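Local coordinates for PCP domain (Thermobifida fusca, PDB 7KW3), which probably carries amino acid and peptide intermediates on a phosphopantetheine arm, as the peptidyl carrier domain of a non-ribosomal peptide synthetase, at residues R3-Y17 / L23-L35. Numbering follows the deposited sequence.
Sequences REPATEAEAALCAVY and LDKVGADADFFAL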
loop_
_atom_site.group_PDB
_atom_site.type_symbol
_atom_site.label_atom_id
_atom_site.label_comp_id
_atom_site.label_asym_id
_atom_site.label_seq_id
_atom_site.Cartn_x
_atom_site.Cartn_y
_atom_site.Cartn_z
ATOM N N ARG A 3 9.920 -7.482 7.076
ATOM C CA ARG A 3 8.872 -8.498 7.166
ATOM C C ARG A 3 8.256 -8.784 5.798
ATOM O O ARG A 3 7.647 -7.903 5.180
ATOM C CB ARG A 3 7.782 -8.064 8.146
ATOM C CG ARG A 3 6.497 -8.885 8.026
ATOM C CD ARG A 3 5.458 -8.470 9.048
ATOM N NE ARG A 3 6.035 -8.469 10.384
ATOM C CZ ARG A 3 5.434 -7.965 11.456
ATOM N NH1 ARG A 3 6.045 -8.003 12.640
ATOM N NH2 ARG A 3 4.223 -7.426 11.340
ATOM N N GLU A 4 8.391 -10.029 5.346
ATOM C CA GLU A 4 7.838 -10.448 4.071
ATOM C C GLU A 4 6.313 -10.407 4.089
ATOM O O GLU A 4 5.683 -10.712 5.104
ATOM C CB GLU A 4 8.296 -11.866 3.734
ATOM C CG GLU A 4 9.745 -11.950 3.254
ATOM C CD GLU A 4 10.044 -10.996 2.093
ATOM O OE1 GLU A 4 10.990 -10.184 2.208
ATOM O OE2 GLU A 4 9.331 -11.056 1.071
ATOM N N PRO A 5 5.696 -10.053 2.970
ATOM C CA PRO A 5 4.234 -10.139 2.882
ATOM C C PRO A 5 3.771 -11.579 3.021
ATOM O O PRO A 5 4.465 -12.527 2.636
ATOM C CB PRO A 5 3.934 -9.590 1.487
ATOM C CG PRO A 5 5.158 -9.932 0.705
ATOM C CD PRO A 5 6.322 -9.827 1.659
ATOM N N ALA A 6 2.588 -11.746 3.603
ATOM C CA ALA A 6 2.059 -13.082 3.829
ATOM C C ALA A 6 0.833 -13.381 2.984
ATOM O O ALA A 6 0.351 -14.516 3.003
ATOM C CB ALA A 6 1.731 -13.289 5.315
ATOM N N THR A 7 0.314 -12.398 2.257
ATOM C CA THR A 7 -0.796 -12.599 1.338
ATOM C C THR A 7 -0.481 -11.871 0.044
ATOM O O THR A 7 0.385 -10.991 -0.004
ATOM C CB THR A 7 -2.143 -12.084 1.895
ATOM O OG1 THR A 7 -2.109 -10.651 2.024
ATOM C CG2 THR A 7 -2.444 -12.702 3.239
ATOM N N GLU A 8 -1.201 -12.256 -1.009
ATOM C CA GLU A 8 -1.088 -11.585 -2.298
ATOM C C GLU A 8 -1.348 -10.081 -2.182
ATOM O O GLU A 8 -0.617 -9.271 -2.767
ATOM C CB GLU A 8 -2.055 -12.246 -3.280
ATOM C CG GLU A 8 -1.802 -11.919 -4.711
ATOM C CD GLU A 8 -0.658 -12.725 -5.310
ATOM O OE1 GLU A 8 -0.444 -13.905 -4.930
ATOM O OE2 GLU A 8 0.025 -12.162 -6.183
ATOM N N ALA A 9 -2.370 -9.679 -1.406
ATOM C CA ALA A 9 -2.660 -8.252 -1.236
ATOM C C ALA A 9 -1.518 -7.526 -0.528
ATOM O O ALA A 9 -1.106 -6.440 -0.957
ATOM C CB ALA A 9 -3.967 -8.053 -0.470
ATOM N N GLU A 10 -0.990 -8.108 0.556
ATOM C CA GLU A 10 0.189 -7.534 1.204
ATOM C C GLU A 10 1.346 -7.389 0.228
ATOM O O GLU A 10 1.991 -6.338 0.182
ATOM C CB GLU A 10 0.607 -8.383 2.406
ATOM C CG GLU A 10 -0.371 -8.309 3.554
ATOM C CD GLU A 10 0.059 -9.101 4.773
ATOM O OE1 GLU A 10 -0.777 -9.198 5.688
ATOM O OE2 GLU A 10 1.209 -9.610 4.836
ATOM N N ALA A 11 1.609 -8.424 -0.580
ATOM C CA ALA A 11 2.750 -8.383 -1.490
ATOM C C ALA A 11 2.571 -7.313 -2.551
ATOM O O ALA A 11 3.524 -6.599 -2.888
ATOM C CB ALA A 11 2.962 -9.746 -2.140
ATOM N N ALA A 12 1.356 -7.178 -3.078
ATOM C CA ALA A 12 1.111 -6.140 -4.065
ATOM C C ALA A 12 1.300 -4.753 -3.455
ATOM O O ALA A 12 1.941 -3.884 -4.062
ATOM C CB ALA A 12 -0.288 -6.300 -4.653
ATOM N N LEU A 13 0.791 -4.542 -2.234
ATOM C CA LEU A 13 0.885 -3.216 -1.625
ATOM C C LEU A 13 2.319 -2.888 -1.210
ATOM O O LEU A 13 2.750 -1.734 -1.333
ATOM C CB LEU A 13 -0.075 -3.098 -0.434
ATOM C CG LEU A 13 -1.564 -2.980 -0.788
ATOM C CD1 LEU A 13 -2.445 -2.999 0.442
ATOM C CD2 LEU A 13 -1.814 -1.734 -1.596
ATOM N N CYS A 14 3.073 -3.878 -0.716
ATOM C CA CYS A 14 4.496 -3.663 -0.460
ATOM C C CYS A 14 5.195 -3.133 -1.704
ATOM O O CYS A 14 5.937 -2.146 -1.647
ATOM C CB CYS A 14 5.178 -4.960 -0.010
ATOM S SG CYS A 14 4.832 -5.495 1.667
ATOM N N ALA A 15 4.978 -3.795 -2.838
ATOM C CA ALA A 15 5.643 -3.384 -4.064
ATOM C C ALA A 15 5.225 -1.977 -4.459
ATOM O O ALA A 15 6.062 -1.166 -4.874
ATOM C CB ALA A 15 5.344 -4.387 -5.182
ATOM N N VAL A 16 3.934 -1.659 -4.306
ATOM C CA VAL A 16 3.437 -0.347 -4.703
ATOM C C VAL A 16 3.935 0.738 -3.747
ATOM O O VAL A 16 4.293 1.837 -4.184
ATOM C CB VAL A 16 1.899 -0.373 -4.810
ATOM C CG1 VAL A 16 1.348 1.038 -4.984
ATOM C CG2 VAL A 16 1.472 -1.233 -5.987
ATOM N N TYR A 17 3.974 0.451 -2.437
ATOM C CA TYR A 17 4.596 1.379 -1.488
ATOM C C TYR A 17 6.020 1.709 -1.903
ATOM O O TYR A 17 6.423 2.876 -1.919
ATOM C CB TYR A 17 4.641 0.793 -0.080
ATOM C CG TYR A 17 3.447 0.998 0.814
ATOM C CD1 TYR A 17 2.151 0.846 0.338
ATOM C CD2 TYR A 17 3.626 1.273 2.166
ATOM C CE1 TYR A 17 1.062 0.996 1.181
ATOM C CE2 TYR A 17 2.547 1.423 3.017
ATOM C CZ TYR A 17 1.268 1.278 2.523
ATOM O OH TYR A 17 0.195 1.412 3.374
ATOM N N LEU A 23 11.455 3.754 -2.708
ATOM C CA LEU A 23 12.297 2.866 -1.924
ATOM C C LEU A 23 12.551 1.575 -2.695
ATOM O O LEU A 23 11.846 1.248 -3.654
ATOM C CB LEU A 23 11.643 2.573 -0.570
ATOM C CG LEU A 23 11.418 3.821 0.290
ATOM C CD1 LEU A 23 10.531 3.540 1.497
ATOM C CD2 LEU A 23 12.762 4.413 0.738
ATOM N N ASP A 24 13.600 0.855 -2.278
ATOM C CA ASP A 24 13.936 -0.418 -2.910
ATOM C C ASP A 24 12.914 -1.491 -2.563
ATOM O O ASP A 24 12.389 -2.186 -3.440
ATOM C CB ASP A 24 15.331 -0.866 -2.478
ATOM C CG ASP A 24 16.409 0.102 -2.913
ATOM O OD1 ASP A 24 16.088 1.013 -3.711
ATOM O OD2 ASP A 24 17.566 -0.039 -2.453
ATOM N N LYS A 25 12.640 -1.649 -1.276
ATOM C CA LYS A 25 11.727 -2.666 -0.801
ATOM C C LYS A 25 11.168 -2.172 0.517
ATOM O O LYS A 25 11.802 -1.380 1.220
ATOM C CB LYS A 25 12.437 -4.018 -0.648
ATOM C CG LYS A 25 11.544 -5.215 -0.382
ATOM C CD LYS A 25 12.376 -6.499 -0.403
ATOM C CE LYS A 25 11.597 -7.691 0.115
ATOM N NZ LYS A 25 12.320 -8.954 -0.198
ATOM N N VAL A 26 9.977 -2.649 0.839
ATOM C CA VAL A 26 9.207 -2.171 1.976
ATOM C C VAL A 26 8.576 -3.387 2.653
ATOM O O VAL A 26 8.138 -4.327 1.979
ATOM C CB VAL A 26 8.162 -1.140 1.491
ATOM C CG1 VAL A 26 6.930 -1.143 2.343
ATOM C CG2 VAL A 26 8.784 0.239 1.423
ATOM N N GLY A 27 8.569 -3.390 3.994
ATOM C CA GLY A 27 8.039 -4.523 4.725
ATOM C C GLY A 27 6.525 -4.499 4.853
ATOM O O GLY A 27 5.857 -3.476 4.698
ATOM N N ALA A 28 5.964 -5.668 5.155
ATOM C CA ALA A 28 4.520 -5.737 5.334
ATOM C C ALA A 28 4.030 -4.962 6.553
ATOM O O ALA A 28 2.824 -4.744 6.679
ATOM C CB ALA A 28 4.077 -7.194 5.433
ATOM N N ASP A 29 4.920 -4.548 7.450
ATOM C CA ASP A 29 4.556 -3.738 8.600
ATOM C C ASP A 29 4.855 -2.253 8.393
ATOM O O ASP A 29 4.769 -1.475 9.346
ATOM C CB ASP A 29 5.280 -4.256 9.843
ATOM C CG ASP A 29 6.797 -4.302 9.661
ATOM O OD1 ASP A 29 7.308 -3.977 8.560
ATOM O OD2 ASP A 29 7.481 -4.670 10.633
ATOM N N ALA A 30 5.191 -1.840 7.176
ATOM C CA ALA A 30 5.562 -0.455 6.926
ATOM C C ALA A 30 4.361 0.478 7.020
ATOM O O ALA A 30 3.256 0.152 6.569
ATOM C CB ALA A 30 6.203 -0.324 5.552
ATOM N N ASP A 31 4.600 1.649 7.610
ATOM C CA ASP A 31 3.608 2.707 7.748
ATOM C C ASP A 31 3.833 3.708 6.625
ATOM O O ASP A 31 4.914 4.305 6.533
ATOM C CB ASP A 31 3.733 3.390 9.112
ATOM C CG ASP A 31 2.650 4.443 9.353
ATOM O OD1 ASP A 31 2.537 5.398 8.553
ATOM O OD2 ASP A 31 1.913 4.310 10.358
ATOM N N PHE A 32 2.804 3.911 5.795
ATOM C CA PHE A 32 2.961 4.737 4.598
ATOM C C PHE A 32 3.394 6.161 4.946
ATOM O O PHE A 32 4.284 6.724 4.295
ATOM C CB PHE A 32 1.657 4.738 3.799
ATOM C CG PHE A 32 1.764 5.381 2.447
ATOM C CD1 PHE A 32 2.483 4.773 1.425
ATOM C CD2 PHE A 32 1.119 6.583 2.182
ATOM C CE1 PHE A 32 2.571 5.359 0.166
ATOM C CE2 PHE A 32 1.197 7.172 0.919
ATOM C CZ PHE A 32 1.928 6.558 -0.089
ATOM N N PHE A 33 2.810 6.749 5.991
ATOM C CA PHE A 33 3.164 8.124 6.329
ATOM C C PHE A 33 4.453 8.210 7.134
ATOM O O PHE A 33 5.170 9.213 7.034
ATOM C CB PHE A 33 1.991 8.793 7.050
ATOM C CG PHE A 33 0.771 8.870 6.191
ATOM C CD1 PHE A 33 0.658 9.858 5.211
ATOM C CD2 PHE A 33 -0.210 7.894 6.283
ATOM C CE1 PHE A 33 -0.444 9.901 4.374
ATOM C CE2 PHE A 33 -1.320 7.929 5.451
ATOM C CZ PHE A 33 -1.436 8.937 4.491
ATOM N N ALA A 34 4.794 7.176 7.900
ATOM C CA ALA A 34 6.099 7.176 8.550
ATOM C C ALA A 34 7.230 7.140 7.529
ATOM O O ALA A 34 8.336 7.608 7.818
ATOM C CB ALA A 34 6.210 5.992 9.512
ATOM N N LEU A 35 6.976 6.590 6.342
ATOM C CA LEU A 35 7.972 6.462 5.285
ATOM C C LEU A 35 7.960 7.635 4.317
ATOM O O LEU A 35 8.629 7.577 3.279
ATOM C CB LEU A 35 7.747 5.161 4.513
ATOM C CG LEU A 35 8.064 3.924 5.334
ATOM C CD1 LEU A 35 7.847 2.696 4.492
ATOM C CD2 LEU A 35 9.504 4.018 5.807
HETATM O O HOH W 1 9.900 -4.684 7.581
HETATM O O HOH W 2 8.619 -3.745 -1.574
#
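Arg3 O accepts a nearly straight hydrogen bond from Ala28 N (2.8 Å, 171° at the hydrogen). This ties the chain before helix 8-21 to the turn Gly27-Ala30. A water links Arg3 N to Asp29 OD1. Asp29 OD2 lies over one face of the Arg3 guanidinium. No N-H points at it, and Arg3 NE is 4.1 Å from Asp29 OD2, so any attraction is probably of charge alone. Glu4 bends back at chi2 (-53°), bringing OE1 to the tip of the extended Lys25 chain. The salt bridge, Glu4 OE1 to Lys25 NZ at 3.0 Å, uses the syn side of the carboxylate. Glu10 OE2 takes the N-H of Ala6 and touches Ala28 CB (3.8 Å). Cys14 SG packs against the backbone at Val26 and Gly27, and lies 4.2 Å from Ala28 CB. Tyr17 receives the edge of Phe32 on one ring face, with centroids 4.9 Å apart and planes at 66°. Its CB meets Val26 CG1, and its OH is hydrogen-bonded to Pro65 O. Without the Tyr17 ring, as with an alanine here, Phe32 would probably lose the face it packs on, and Pro65 O its hydroxyl partner. The loop between helices 8-21 and 39-51 packs on helix 8-21 and on the chain leading into it, as in the four-helix fold of carrier domains. Helix 67-73 meets Glu10 and Tyr17, while Phe32 reaches Thr42 of helix 39-51.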